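Local atomic coordinates of hypothetical protein PH1789 (Pyrococcus horikoshii, PDB entry 1WR2), a protein that is of unknown function but carries an ATP-grasp domain, the fold of a large family of nucleotide-binding enzymes. Residues A163-I167 and D188-L194. Numbering follows the deposited sequence.
Sequences ARKMI and DAIVDML
Val191 packs against Ala163, Arg164 and Ile167, and its two methyls divide the work. CG1, anti to the backbone N (chi1 170°), lies 4.0 Å from Ala163 CB, while CG2 meets Ile167 CD1 at 3.5 Å. A branched residue suits this place because one short side chain sends CG1 to Ala163 and CG2 to both Ile167 and Arg164. Ala163 suits its own for the opposite reason: with nothing beyond CB, it lets its backbone come within 5.5 Å of Val191, CA to CA. Ile167 CD1 also meets Ile190, whose CG2 is 3.6 Å away from that methyl. Further along, Leu194 presents a single branch, CD1, to Met166 CG at 4.0 Å and also to Ala163 CB.

The contact joins helices 160-168 and 187-203 of the ATP-grasp domain, whose segments cross at 118° with axes 9.5 Å apart. Both pack against the larger antiparallel sheet: Phe138 on strand 133-140 touches Met166, Ile167 and Ile190, so the apolar side chains here continue into the layer between helices and sheet.

On the more exposed side, Arg164 runs straight past Val191, its second and third torsions both trans. Arg164 CG touches Val191 CG2 at 3.6 Å, and the turn at chi4 lays a guanidinium face over the same methyl, displaced from the middle of the group. Long and partly apolar, an arginine can cover a valine and still hold its charge near solvent. Glu160 OE1, from one turn earlier in the helix, salt-bridges NE, and NH2 is hydrogen-bonded outside the two segments. Across the contact, Asp188 OD2 approaches the guanidinium edge near its plane, but at 3.7 Å from Arg164 NH2 this salt bridge is a long, secondary one, with carboxylate and guanidinium planes 62° apart.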
loop_
_atom_site.group_PDB
_atom_site.type_symbol
_atom_site.label_atom_id
_atom_site.label_comp_id
_atom_site.label_asym_id
_atom_site.label_seq_id
_atom_site.Cartn_x
_atom_site.Cartn_y
_atom_site.Cartn_z
ATOM N N ALA A 163 8.580 12.682 13.452
ATOM C CA ALA A 163 7.274 12.355 12.882
ATOM C C ALA A 163 6.242 13.468 13.001
ATOM O O ALA A 163 5.603 13.833 12.016
ATOM C CB ALA A 163 6.734 11.085 13.526
ATOM N N ARG A 164 6.062 14.006 14.202
ATOM C CA ARG A 164 5.079 15.073 14.388
ATOM C C ARG A 164 5.527 16.327 13.654
ATOM O O ARG A 164 4.715 17.061 13.093
ATOM C CB ARG A 164 4.888 15.373 15.880
ATOM C CG ARG A 164 4.275 14.213 16.630
ATOM C CD ARG A 164 4.077 14.486 18.106
ATOM N NE ARG A 164 3.485 13.313 18.737
ATOM C CZ ARG A 164 2.245 12.887 18.510
ATOM N NH1 ARG A 164 1.451 13.550 17.676
ATOM N NH2 ARG A 164 1.814 11.774 19.088
ATOM N N LYS A 165 6.835 16.546 13.646
ATOM C CA LYS A 165 7.416 17.700 12.993
ATOM C C LYS A 165 7.261 17.636 11.465
ATOM O O LYS A 165 6.784 18.591 10.852
ATOM C CB LYS A 165 8.891 17.799 13.388
ATOM C CG LYS A 165 9.577 19.113 13.054
ATOM C CD LYS A 165 10.978 19.135 13.667
ATOM C CE LYS A 165 11.791 20.346 13.231
ATOM N NZ LYS A 165 13.174 20.288 13.778
ATOM N N MET A 166 7.643 16.519 10.847
ATOM C CA MET A 166 7.531 16.425 9.389
ATOM C C MET A 166 6.076 16.494 8.919
ATOM O O MET A 166 5.803 16.826 7.767
ATOM C CB MET A 166 8.210 15.152 8.867
ATOM C CG MET A 166 7.542 13.851 9.232
ATOM S SD MET A 166 8.597 12.441 8.819
ATOM C CE MET A 166 8.622 12.541 7.019
ATOM N N ILE A 167 5.141 16.191 9.812
ATOM C CA ILE A 167 3.735 16.263 9.452
ATOM C C ILE A 167 3.315 17.731 9.435
ATOM O O ILE A 167 2.514 18.155 8.602
ATOM C CB ILE A 167 2.841 15.507 10.463
ATOM C CG1 ILE A 167 3.190 14.014 10.465
ATOM C CG2 ILE A 167 1.371 15.692 10.091
ATOM C CD1 ILE A 167 2.357 13.192 11.455
ATOM N N ASP A 188 -2.277 11.613 15.248
ATOM C CA ASP A 188 -1.605 10.581 16.036
ATOM C C ASP A 188 -1.514 9.267 15.266
ATOM O O ASP A 188 -0.542 8.515 15.396
ATOM C CB ASP A 188 -2.357 10.364 17.350
ATOM C CG ASP A 188 -2.256 11.558 18.281
ATOM O OD1 ASP A 188 -2.569 12.688 17.848
ATOM O OD2 ASP A 188 -1.863 11.365 19.449
ATOM N N ALA A 189 -2.540 8.991 14.471
ATOM C CA ALA A 189 -2.563 7.779 13.671
ATOM C C ALA A 189 -1.466 7.891 12.612
ATOM O O ALA A 189 -0.763 6.927 12.318
ATOM C CB ALA A 189 -3.927 7.617 13.010
ATOM N N ILE A 190 -1.312 9.078 12.044
ATOM C CA ILE A 190 -0.274 9.266 11.039
ATOM C C ILE A 190 1.086 9.103 11.694
ATOM O O ILE A 190 1.971 8.452 11.150
ATOM C CB ILE A 190 -0.353 10.648 10.397
ATOM C CG1 ILE A 190 -1.735 10.846 9.773
ATOM C CG2 ILE A 190 0.735 10.777 9.337
ATOM C CD1 ILE A 190 -1.965 12.220 9.205
ATOM N N VAL A 191 1.253 9.700 12.869
ATOM C CA VAL A 191 2.515 9.604 13.588
ATOM C C VAL A 191 2.872 8.146 13.852
ATOM O O VAL A 191 4.031 7.747 13.732
ATOM C CB VAL A 191 2.437 10.355 14.935
ATOM C CG1 VAL A 191 3.655 10.040 15.779
ATOM C CG2 VAL A 191 2.335 11.850 14.684
ATOM N N ASP A 192 1.872 7.349 14.214
ATOM C CA ASP A 192 2.101 5.938 14.488
ATOM C C ASP A 192 2.552 5.200 13.219
ATOM O O ASP A 192 3.450 4.353 13.277
ATOM C CB ASP A 192 0.832 5.295 15.057
ATOM C CG ASP A 192 1.066 3.871 15.543
ATOM O OD1 ASP A 192 1.936 3.672 16.422
ATOM O OD2 ASP A 192 0.381 2.954 15.046
ATOM N N MET A 193 1.949 5.524 12.077
ATOM C CA MET A 193 2.342 4.871 10.827
ATOM C C MET A 193 3.773 5.206 10.449
ATOM O O MET A 193 4.538 4.333 10.054
ATOM C CB MET A 193 1.426 5.272 9.683
ATOM C CG MET A 193 0.156 4.457 9.607
ATOM S SD MET A 193 -0.718 4.788 8.068
ATOM C CE MET A 193 -1.531 6.332 8.501
ATOM N N LEU A 194 4.137 6.476 10.572
ATOM C CA LEU A 194 5.492 6.896 10.243
ATOM C C LEU A 194 6.528 6.167 11.105
ATOM O O LEU A 194 7.577 5.746 10.609
ATOM C CB LEU A 194 5.625 8.417 10.420
ATOM C CG LEU A 194 5.016 9.318 9.335
ATOM C CD1 LEU A 194 4.986 10.770 9.838
ATOM C CD2 LEU A 194 5.837 9.194 8.034
#